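Local coordinates for putative carbonic anhydrase (Streptococcus mutans, PDB 3LAS), which catalyses the zinc-dependent interconversion of carbon dioxide and hydrogencarbonate as a beta-class carbonic anhydrase, at the interface of chains A and B. Sequence-based numbering; all coordinates share one arbitrary frame. Chains: chain A/B, Putative carbonic anhydrase.

The interface of chains A and B. Residues chain A 6, 9; chain B 33, 85, 87, 151-153, 164.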
ATOM      1  N   PHE A   6       6.584   0.564  17.303  1.00 10.02           N
ATOM      2  CA  PHE A   6       6.709   1.912  16.817  1.00  9.83           C
ATOM      3  C   PHE A   6       7.939   2.586  17.394  1.00 10.21           C
ATOM      4  O   PHE A   6       8.627   3.333  16.694  1.00  9.63           O
ATOM      5  CB  PHE A   6       5.426   2.651  17.212  1.00 11.98           C
ATOM      6  CG  PHE A   6       5.437   4.104  16.836  1.00 11.43           C
ATOM      7  CD1 PHE A   6       5.335   4.468  15.527  1.00 12.79           C
ATOM      8  CD2 PHE A   6       5.648   5.071  17.800  1.00 13.44           C
ATOM      9  CE1 PHE A   6       5.358   5.858  15.161  1.00 14.88           C
ATOM     10  CE2 PHE A   6       5.700   6.451  17.451  1.00 14.66           C
ATOM     11  CZ  PHE A   6       5.544   6.839  16.157  1.00 13.15           C
ATOM     12  N   PHE A   9      10.945   1.614  15.611  1.00 10.22           N
ATOM     13  CA  PHE A   9      11.051   2.216  14.281  1.00 10.82           C
ATOM     14  C   PHE A   9      11.546   3.655  14.365  1.00  9.90           C
ATOM     15  O   PHE A   9      12.360   4.085  13.544  1.00 10.38           O
ATOM     16  CB  PHE A   9       9.648   2.211  13.609  1.00 10.23           C
ATOM     17  CG  PHE A   9       9.057   0.861  13.332  1.00 10.08           C
ATOM     18  CD1 PHE A   9       9.819  -0.297  13.434  1.00 11.53           C
ATOM     19  CD2 PHE A   9       7.697   0.802  13.031  1.00 12.85           C
ATOM     20  CE1 PHE A   9       9.196  -1.571  13.216  1.00 12.88           C
ATOM     21  CE2 PHE A   9       7.136  -0.451  12.804  1.00 13.78           C
ATOM     22  CZ  PHE A   9       7.814  -1.577  12.902  1.00 12.65           C
TER
ATOM     23  N   VAL B  33       3.394  -5.816  13.349  1.00  7.97           N
ATOM     24  CA  VAL B  33       2.868  -4.466  13.005  1.00  7.75           C
ATOM     25  C   VAL B  33       2.380  -4.414  11.550  1.00  7.75           C
ATOM     26  O   VAL B  33       2.935  -5.064  10.643  1.00  7.80           O
ATOM     27  CB  VAL B  33       4.024  -3.439  13.106  1.00  6.97           C
ATOM     28  CG1 VAL B  33       3.561  -2.025  12.664  1.00 10.59           C
ATOM     29  CG2 VAL B  33       4.574  -3.394  14.543  1.00  8.76           C
ATOM     30  N   GLU B  85      -0.555  -4.425  16.170  1.00  8.43           N
ATOM     31  CA  GLU B  85      -0.146  -3.021  16.251  1.00  8.78           C
ATOM     32  C   GLU B  85      -0.313  -2.361  14.899  1.00  7.02           C
ATOM     33  O   GLU B  85      -0.070  -3.028  13.884  1.00  7.71           O
ATOM     34  CB  GLU B  85       1.340  -2.976  16.713  1.00  9.36           C
ATOM     35  CG  GLU B  85       1.907  -1.562  16.743  1.00  9.06           C
ATOM     36  CD  GLU B  85       3.246  -1.440  17.482  1.00 10.14           C
ATOM     37  OE1 GLU B  85       3.924  -2.435  17.869  1.00 10.39           O
ATOM     38  OE2 GLU B  85       3.678  -0.280  17.640  1.00 10.86           O
ATOM     39  N   VAL B  87       0.598   1.387  12.749  1.00  8.33           N
ATOM     40  CA  VAL B  87       1.181   2.711  12.664  1.00  7.75           C
ATOM     41  C   VAL B  87       0.568   3.465  11.553  1.00  7.75           C
ATOM     42  O   VAL B  87       0.679   2.973  10.388  1.00  8.82           O
ATOM     43  CB  VAL B  87       2.739   2.630  12.455  1.00  8.18           C
ATOM     44  CG1 VAL B  87       3.321   4.009  12.364  1.00  9.61           C
ATOM     45  CG2 VAL B  87       3.391   1.847  13.606  1.00  9.76           C
ATOM     46  N   SER B 151      -0.485   3.916  16.810  1.00  9.53           N
ATOM     47  CA  SER B 151       0.321   5.178  16.866  1.00  9.55           C
ATOM     48  C   SER B 151       0.251   5.903  15.596  1.00  8.99           C
ATOM     49  O   SER B 151      -0.012   5.295  14.552  1.00  9.66           O
ATOM     50  CB  SER B 151       1.766   4.895  17.163  1.00 11.40           C
ATOM     51  OG  SER B 151       1.883   4.047  18.355  1.00 12.06           O
ATOM     52  N   GLY B 152       0.499   7.200  15.618  1.00  8.40           N
ATOM     53  CA  GLY B 152       0.474   8.047  14.420  1.00  8.18           C
ATOM     54  C   GLY B 152       1.824   8.737  14.255  1.00  8.86           C
ATOM     55  O   GLY B 152       2.597   8.942  15.223  1.00  9.63           O
ATOM     56  N   ALA B 153       2.149   9.085  13.008  1.00  7.61           N
ATOM     57  CA  ALA B 153       3.464   9.690  12.704  1.00  7.94           C
ATOM     58  C   ALA B 153       3.415  10.401  11.383  1.00  6.80           C
ATOM     59  O   ALA B 153       2.488  10.153  10.554  1.00  8.32           O
ATOM     60  CB  ALA B 153       4.552   8.606  12.655  1.00  9.75           C
ATOM     61  N   GLU B 164       6.537  11.342  15.757  1.00  9.68           N
ATOM     62  CA  GLU B 164       5.257  10.878  16.298  1.00  9.05           C
ATOM     63  C   GLU B 164       4.222  11.988  16.363  1.00 10.82           C
ATOM     64  O   GLU B 164       4.551  13.138  16.730  1.00 12.47           O
ATOM     65  CB  GLU B 164       5.469  10.250  17.688  1.00 10.54           C
ATOM     66  CG  GLU B 164       4.178   9.712  18.264  1.00 13.49           C
ATOM     67  CD  GLU B 164       4.323   8.917  19.538  1.00 15.81           C
ATOM     68  OE1 GLU B 164       5.417   8.772  20.088  1.00 16.96           O
ATOM     69  OE2 GLU B 164       3.220   8.423  19.916  1.00 16.76           O
TER
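A:Phe6 and A:Phe9, from the first turns of helix 5-20, lie against the beta-sheet of chain B in a helix-on-sheet interface that helps to join the two subunits of this beta-class carbonic anhydrase. Dimers with exchanged N-terminal helices are typical of the family, and the two-fold repeats the contact with the chains reversed, so each subunit probably lends its helix to the other. The sheet side is built from strands 33-38, 85-91, 149-155 and 162-165.

A:Phe6 is the deeper anchor. With CG anti to the backbone N (chi1 177°), its ring reaches away from the helix to lie over strand 149-155. B:Ser151 suits the place under one face because it is small: its CB sits beneath the ring centre, 3.8 Å from the centroid, in a CH-pi contact. At the rim, the methyl CB of B:Ala153 meets CE1 at 3.8 Å in the ring plane. Beta-branched B:Val87 offers both methyls to CD1 from the B:Ser151 side of the ring, below its edge, with CG1 at 3.8 Å and the two side chains crossing at about a right angle. Between B:Ser151 and B:Ala153, the carbonyl O of B:Gly152 comes to 3.7 Å from CZ. Beyond the far edge runs the extended side chain of B:Glu164; its CB lies in the ring plane, while its carboxylate carbon CD is 3.5 Å from CE2, the carboxylate turned 73° from the ring.

The polar tie uses the helix start. Near the N-terminus the amide of A:Phe6 lacks a preceding turn to bond to, and it donates to OE2 of B:Glu85 at 3.0 Å, reaching the syn side 31° out of the carboxylate plane. B:Glu85 stretches out fully to get there, and its negative charge would probably also favour the helix dipole. One turn on, A:Phe9 touches the sheet more lightly, its CE2 being 3.9 Å from CG1 of B:Val33.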